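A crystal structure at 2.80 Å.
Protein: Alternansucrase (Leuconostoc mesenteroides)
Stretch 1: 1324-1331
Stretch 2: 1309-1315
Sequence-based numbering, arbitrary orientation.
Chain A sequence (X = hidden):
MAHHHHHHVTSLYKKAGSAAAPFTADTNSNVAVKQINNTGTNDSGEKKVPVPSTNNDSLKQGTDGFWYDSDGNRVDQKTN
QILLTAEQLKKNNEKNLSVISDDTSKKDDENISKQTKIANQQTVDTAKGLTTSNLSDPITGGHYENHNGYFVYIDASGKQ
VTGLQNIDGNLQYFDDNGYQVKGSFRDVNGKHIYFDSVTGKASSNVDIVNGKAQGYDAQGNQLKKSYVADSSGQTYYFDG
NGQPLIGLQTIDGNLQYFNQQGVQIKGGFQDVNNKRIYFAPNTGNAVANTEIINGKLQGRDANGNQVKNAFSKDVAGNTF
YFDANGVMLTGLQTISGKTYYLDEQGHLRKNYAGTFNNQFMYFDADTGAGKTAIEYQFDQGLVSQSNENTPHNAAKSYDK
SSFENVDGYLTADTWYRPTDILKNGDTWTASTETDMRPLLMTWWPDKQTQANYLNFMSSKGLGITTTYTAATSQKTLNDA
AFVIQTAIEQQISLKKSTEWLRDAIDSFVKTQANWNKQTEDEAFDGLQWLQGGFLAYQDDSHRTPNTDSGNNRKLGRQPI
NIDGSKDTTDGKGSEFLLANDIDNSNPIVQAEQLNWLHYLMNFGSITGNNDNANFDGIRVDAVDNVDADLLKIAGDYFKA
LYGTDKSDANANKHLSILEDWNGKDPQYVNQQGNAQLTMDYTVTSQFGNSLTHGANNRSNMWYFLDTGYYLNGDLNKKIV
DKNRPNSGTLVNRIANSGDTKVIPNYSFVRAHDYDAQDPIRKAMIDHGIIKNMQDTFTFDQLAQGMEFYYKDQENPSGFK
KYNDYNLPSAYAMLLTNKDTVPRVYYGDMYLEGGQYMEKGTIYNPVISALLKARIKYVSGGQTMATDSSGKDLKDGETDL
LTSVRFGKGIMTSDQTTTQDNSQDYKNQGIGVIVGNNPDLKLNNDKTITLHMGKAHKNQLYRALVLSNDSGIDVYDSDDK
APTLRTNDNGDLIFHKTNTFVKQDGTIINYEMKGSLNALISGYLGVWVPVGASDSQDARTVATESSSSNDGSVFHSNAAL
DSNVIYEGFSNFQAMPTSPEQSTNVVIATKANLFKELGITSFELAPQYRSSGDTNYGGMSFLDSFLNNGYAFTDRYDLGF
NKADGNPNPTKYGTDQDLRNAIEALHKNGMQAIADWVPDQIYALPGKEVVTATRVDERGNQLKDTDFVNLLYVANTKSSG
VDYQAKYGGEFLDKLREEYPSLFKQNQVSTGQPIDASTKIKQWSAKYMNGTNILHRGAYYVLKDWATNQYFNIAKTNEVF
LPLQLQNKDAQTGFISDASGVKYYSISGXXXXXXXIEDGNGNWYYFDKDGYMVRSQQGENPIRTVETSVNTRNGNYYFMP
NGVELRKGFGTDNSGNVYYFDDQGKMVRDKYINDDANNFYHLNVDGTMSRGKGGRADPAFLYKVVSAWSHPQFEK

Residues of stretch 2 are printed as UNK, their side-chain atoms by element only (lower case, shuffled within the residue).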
ATOM      1  N   TYR A1324      -2.810  -5.920 -37.956  1.00 40.04           N
ATOM      2  CA  TYR A1324      -1.902  -6.419 -38.995  1.00 40.74           C
ATOM      3  C   TYR A1324      -0.445  -6.264 -38.566  1.00 40.32           C
ATOM      4  O   TYR A1324      -0.124  -5.394 -37.753  1.00 40.76           O
ATOM      5  CB  TYR A1324      -2.120  -5.617 -40.279  1.00 41.62           C
ATOM      6  CG  TYR A1324      -3.564  -5.574 -40.715  1.00 39.60           C
ATOM      7  CD1 TYR A1324      -4.415  -4.598 -40.235  1.00 38.86           C
ATOM      8  CD2 TYR A1324      -4.069  -6.521 -41.586  1.00 39.93           C
ATOM      9  CE1 TYR A1324      -5.732  -4.558 -40.612  1.00 40.45           C
ATOM     10  CE2 TYR A1324      -5.383  -6.491 -41.981  1.00 41.48           C
ATOM     11  CZ  TYR A1324      -6.210  -5.513 -41.493  1.00 41.86           C
ATOM     12  OH  TYR A1324      -7.526  -5.500 -41.877  1.00 43.02           O
ATOM     13  N   TYR A1325       0.428  -7.104 -39.115  1.00 38.42           N
ATOM     14  CA  TYR A1325       1.862  -6.916 -38.950  1.00 37.24           C
ATOM     15  C   TYR A1325       2.531  -6.653 -40.311  1.00 38.41           C
ATOM     16  O   TYR A1325       2.325  -7.387 -41.271  1.00 36.96           O
ATOM     17  CB  TYR A1325       2.496  -8.142 -38.296  1.00 36.30           C
ATOM     18  CG  TYR A1325       3.973  -8.002 -38.196  1.00 36.49           C
ATOM     19  CD1 TYR A1325       4.543  -7.042 -37.366  1.00 38.00           C
ATOM     20  CD2 TYR A1325       4.817  -8.774 -38.955  1.00 36.40           C
ATOM     21  CE1 TYR A1325       5.910  -6.872 -37.309  1.00 37.28           C
ATOM     22  CE2 TYR A1325       6.184  -8.607 -38.893  1.00 35.37           C
ATOM     23  CZ  TYR A1325       6.713  -7.652 -38.081  1.00 36.38           C
ATOM     24  OH  TYR A1325       8.072  -7.500 -37.995  1.00 42.65           O
ATOM     25  N   PHE A1326       3.331  -5.594 -40.368  1.00 38.21           N
ATOM     26  CA  PHE A1326       4.082  -5.246 -41.551  1.00 40.17           C
ATOM     27  C   PHE A1326       5.552  -5.559 -41.323  1.00 42.66           C
ATOM     28  O   PHE A1326       6.152  -5.054 -40.365  1.00 45.64           O
ATOM     29  CB  PHE A1326       3.887  -3.747 -41.900  1.00 40.58           C
ATOM     30  CG  PHE A1326       2.519  -3.436 -42.417  1.00 40.07           C
ATOM     31  CD1 PHE A1326       1.457  -3.349 -41.558  1.00 39.42           C
ATOM     32  CD2 PHE A1326       2.288  -3.274 -43.766  1.00 40.09           C
ATOM     33  CE1 PHE A1326       0.189  -3.090 -42.029  1.00 39.87           C
ATOM     34  CE2 PHE A1326       1.021  -3.014 -44.243  1.00 38.99           C
ATOM     35  CZ  PHE A1326      -0.032  -2.925 -43.376  1.00 38.41           C
ATOM     36  N   ASP A1327       6.128  -6.356 -42.225  1.00 43.66           N
ATOM     37  CA  ASP A1327       7.516  -6.826 -42.103  1.00 44.43           C
ATOM     38  C   ASP A1327       8.554  -5.741 -42.370  1.00 45.99           C
ATOM     39  O   ASP A1327       8.214  -4.593 -42.685  1.00 45.48           O
ATOM     40  CB  ASP A1327       7.745  -8.068 -42.987  1.00 46.74           C
ATOM     41  CG  ASP A1327       7.586  -7.801 -44.493  1.00 50.11           C
ATOM     42  OD1 ASP A1327       7.882  -6.678 -44.953  1.00 51.82           O
ATOM     43  OD2 ASP A1327       7.183  -8.734 -45.230  1.00 50.69           O
ATOM     44  N   LYS A1328       9.822  -6.107 -42.236  1.00 51.51           N
ATOM     45  CA  LYS A1328      10.918  -5.187 -42.503  1.00 56.81           C
ATOM     46  C   LYS A1328      10.842  -4.559 -43.886  1.00 52.77           C
ATOM     47  O   LYS A1328      11.163  -3.383 -44.049  1.00 55.07           O
ATOM     48  CB  LYS A1328      12.235  -5.924 -42.379  1.00 66.06           C
ATOM     49  CG  LYS A1328      12.657  -6.383 -40.987  1.00 76.94           C
ATOM     50  CD  LYS A1328      13.955  -7.189 -41.068  1.00 90.16           C
ATOM     51  CE  LYS A1328      13.957  -8.267 -42.178  1.00 91.97           C
ATOM     52  NZ  LYS A1328      15.215  -9.053 -42.240  1.00 89.35           N
ATOM     53  N   ASP A1329      10.387  -5.323 -44.871  1.00 51.08           N
ATOM     54  CA  ASP A1329      10.271  -4.826 -46.264  1.00 52.68           C
ATOM     55  C   ASP A1329       9.112  -3.866 -46.518  1.00 49.64           C
ATOM     56  O   ASP A1329       9.061  -3.222 -47.549  1.00 53.79           O
ATOM     57  CB  ASP A1329      10.193  -6.016 -47.228  1.00 55.80           C
ATOM     58  CG  ASP A1329      11.485  -6.848 -47.238  1.00 56.74           C
ATOM     59  OD1 ASP A1329      12.557  -6.301 -46.925  1.00 55.42           O
ATOM     60  OD2 ASP A1329      11.433  -8.047 -47.556  1.00 61.83           O
ATOM     61  N   GLY A1330       8.192  -3.776 -45.566  1.00 46.61           N
ATOM     62  CA  GLY A1330       7.080  -2.837 -45.616  1.00 41.86           C
ATOM     63  C   GLY A1330       5.793  -3.478 -46.094  1.00 41.60           C
ATOM     64  O   GLY A1330       4.873  -2.775 -46.510  1.00 40.38           O
ATOM     65  N   TYR A1331       5.713  -4.806 -46.013  1.00 40.84           N
ATOM     66  CA  TYR A1331       4.580  -5.550 -46.545  1.00 42.55           C
ATOM     67  C   TYR A1331       3.832  -6.295 -45.456  1.00 41.51           C
ATOM     68  O   TYR A1331       4.434  -6.950 -44.627  1.00 45.23           O
ATOM     69  CB  TYR A1331       5.043  -6.545 -47.635  1.00 44.04           C
ATOM     70  CG  TYR A1331       5.366  -5.883 -48.957  1.00 46.31           C
ATOM     71  CD1 TYR A1331       4.366  -5.324 -49.727  1.00 48.80           C
ATOM     72  CD2 TYR A1331       6.678  -5.786 -49.423  1.00 47.77           C
ATOM     73  CE1 TYR A1331       4.649  -4.713 -50.928  1.00 50.39           C
ATOM     74  CE2 TYR A1331       6.968  -5.160 -50.619  1.00 48.77           C
ATOM     75  CZ  TYR A1331       5.952  -4.630 -51.359  1.00 51.76           C
ATOM     76  OH  TYR A1331       6.220  -4.011 -52.556  1.00 59.50           O
ATOM     77  N   UNK A1309       4.058   8.257 -43.435  1.00 41.95           N
ATOM     78  CA  UNK A1309       5.229   7.359 -43.516  1.00 42.02           C
ATOM     79  C   UNK A1309       4.818   5.909 -43.653  1.00 41.91           C
ATOM     80  O   UNK A1309       3.746   5.522 -43.193  1.00 42.64           O
ATOM     81  c   UNK A1309       6.563   8.923 -42.090  1.00 44.46           C
ATOM     82  c   UNK A1309       7.465  11.542 -41.651  1.00 50.57           C
ATOM     83  c   UNK A1309       5.980   9.731 -41.101  1.00 47.81           C
ATOM     84  c   UNK A1309       7.592   9.453 -42.842  1.00 46.01           C
ATOM     85  o   UNK A1309       7.919  12.822 -41.475  1.00 51.56           O
ATOM     86  c   UNK A1309       8.052  10.751 -42.625  1.00 49.43           C
ATOM     87  c   UNK A1309       6.426  11.040 -40.877  1.00 49.61           C
ATOM     88  c   UNK A1309       6.099   7.518 -42.305  1.00 41.56           C
ATOM     89  N   UNK A1310       5.648   5.115 -44.323  1.00 40.86           N
ATOM     90  CA  UNK A1310       5.343   3.725 -44.563  1.00 41.59           C
ATOM     91  C   UNK A1310       5.566   2.869 -43.338  1.00 42.38           C
ATOM     92  O   UNK A1310       6.551   3.041 -42.632  1.00 42.81           O
ATOM     93  o   UNK A1310       7.493   1.841 -47.756  1.00 46.97           O
ATOM     94  c   UNK A1310       5.621   1.888 -46.290  1.00 46.42           C
ATOM     95  c   UNK A1310       6.482   1.268 -47.359  1.00 45.95           C
ATOM     96  n   UNK A1310       6.094   0.078 -47.822  1.00 45.64           N
ATOM     97  c   UNK A1310       6.194   3.186 -45.706  1.00 43.99           C
ATOM     98  N   UNK A1311       4.642   1.938 -43.104  1.00 43.23           N
ATOM     99  CA  UNK A1311       4.741   1.000 -41.991  1.00 44.98           C
ATOM    100  C   UNK A1311       5.761  -0.065 -42.316  1.00 44.71           C
ATOM    101  O   UNK A1311       5.600  -0.828 -43.262  1.00 48.27           O
ATOM    102  c   UNK A1311       3.378   0.350 -41.721  1.00 45.41           C
ATOM    103  N   UNK A1312       6.812  -0.124 -41.524  1.00 46.73           N
ATOM    104  CA  UNK A1312       7.807  -1.201 -41.600  1.00 49.50           C
ATOM    105  C   UNK A1312       8.121  -1.705 -40.219  1.00 46.41           C
ATOM    106  O   UNK A1312       8.395  -0.908 -39.325  1.00 44.56           O
ATOM    107  c   UNK A1312       9.129  -0.720 -42.218  1.00 52.93           C
ATOM    108  c   UNK A1312       8.979  -0.144 -43.594  1.00 56.94           C
ATOM    109  c   UNK A1312      10.325   0.076 -44.259  1.00 59.73           C
ATOM    110  c   UNK A1312      10.103   0.505 -45.701  1.00 61.84           C
ATOM    111  n   UNK A1312      11.362   0.774 -46.424  1.00 68.29           N
ATOM    112  N   UNK A1313       8.086  -3.030 -40.055  1.00 46.43           N
ATOM    113  CA  UNK A1313       8.467  -3.692 -38.813  1.00 48.11           C
ATOM    114  C   UNK A1313       7.642  -3.123 -37.662  1.00 45.53           C
ATOM    115  O   UNK A1313       8.171  -2.535 -36.729  1.00 44.63           O
ATOM    116  c   UNK A1313       9.972  -3.533 -38.586  1.00 50.43           C
ATOM    117  o   UNK A1313      11.528  -3.861 -36.837  1.00 56.65           O
ATOM    118  o   UNK A1313       9.884  -5.347 -37.027  1.00 48.22           O
ATOM    119  c   UNK A1313      10.485  -4.306 -37.388  1.00 52.63           C
ATOM    120  N   UNK A1314       6.331  -3.271 -37.783  1.00 43.22           N
ATOM    121  CA  UNK A1314       5.408  -2.685 -36.835  1.00 42.60           C
ATOM    122  C   UNK A1314       4.032  -3.305 -36.965  1.00 40.42           C
ATOM    123  O   UNK A1314       3.665  -3.801 -38.019  1.00 40.97           O
ATOM    124  o   UNK A1314       4.671  -0.593 -35.904  1.00 42.12           O
ATOM    125  c   UNK A1314       5.287  -1.179 -37.038  1.00 42.23           C
ATOM    126  c   UNK A1314       4.449  -0.863 -38.246  1.00 46.38           C
ATOM    127  N   UNK A1315       3.282  -3.267 -35.881  1.00 39.49           N
ATOM    128  CA  UNK A1315       1.892  -3.720 -35.874  1.00 38.88           C
ATOM    129  C   UNK A1315       0.988  -2.510 -36.101  1.00 35.22           C
ATOM    130  O   UNK A1315       1.273  -1.433 -35.617  1.00 33.85           O
ATOM    131  c   UNK A1315       3.741  -7.417 -33.881  1.00 41.56           C
ATOM    132  c   UNK A1315       1.183  -6.832 -34.707  1.00 42.12           C
ATOM    133  c   UNK A1315       2.044  -5.794 -34.417  1.00 40.31           C
ATOM    134  c   UNK A1315       2.862  -8.436 -34.192  1.00 41.55           C
ATOM    135  c   UNK A1315       1.582  -8.144 -34.588  1.00 41.50           C
ATOM    136  c   UNK A1315       1.566  -4.375 -34.534  1.00 39.84           C
ATOM    137  c   UNK A1315       3.333  -6.094 -34.009  1.00 41.16           C
TER
HETATM  138  O   HOH W   1       3.989  -0.573 -45.386  1.00 37.56           O

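Position 1309 carries one carbon, then a six-carbon ring bearing one oxygen. It touches nothing on stretch 1. A phenol ring means tyrosine. The hydroxyl of Tyr1309 is hydrogen-bonded elsewhere in the structure.

Position 1310 has three carbons, the third carrying one oxygen and one nitrogen. The atoms fit an extended chain ending in a primary amide. Its CA-to-CB bond points sideways, but the end of the chain comes nearer to Gly1330. This is Gln1310, with chi1 and chi2 both t. Gln1310 NE2 gives a weak hydrogen bond to Gly1330 O, 3.4 Å. A water accepts from Gln1310 NE2 at 3.3 Å and lies 2.6 Å from Gly1330 O.

Position 1311 has a single side-chain carbon, which points toward stretch 1 and sits over one face of the Phe1326 ring. One carbon means alanine. Ala1311 CB is 3.9 Å from Phe1326 CG. Its backbone oxygen accepts a CA-H...O contact from Gly1330 CA, with Ala1311 O to Gly1330 CA at 3.4 Å.

Position 1312 has four carbons in a row ending in nitrogen. The aliphatic part runs along the turn, against Lys1328 O and Gly1330 CA. That is lysine. Lys1312 CD is 3.6 Å from Lys1328 O, and Lys1312 CG is 3.9 Å from Gly1330 CA.

Position 1313 has two carbons, the second carrying two oxygens. One oxygen meets Tyr1325 OH, near the plane of the tyrosine ring. This short carboxylate is aspartate. Tyr1325 OH donates to Asp1313 OD1 at 3.0 Å. Asp1313 N donates to Asp1327 O at 3.1 Å and more weakly to Phe1326 O, 2.8 Å away.

Position 1314 has one carbon carrying one oxygen and one further carbon. These atoms make no close contact with stretch 1. The beta-branched set with a hydroxyl is threonine. Thr1314 pairs through its backbone: Thr1314 N to Phe1326 O is 3.1 Å, and Phe1326 N to Thr1314 O is 3.0 Å.

Position 1315 has one carbon and a six-carbon ring without oxygen. Tyr1325 CB lies over the ring face, 4.1 Å from its centroid. It is phenylalanine. The Phe1315 and Tyr1325 rings meet obliquely, with Tyr1325 CD1 3.6 Å from Phe1315 CE1.

The contact is a short antiparallel pairing that runs into a type I turn, Asp1327 to Gly1330. Tyr1325 and Phe1315 share one face of the sheet; Phe1326 and Thr1314 share the other. Beyond the strands, Asp1313 N reaches the start of the turn. Gly1330 closes it with phi 99°, and a CB there would lie 2.5 Å from Gln1310 NE2, a clash. Glycine leaves room for the amide.

Stretch 2, residues 1309-1315: YQAKDTF
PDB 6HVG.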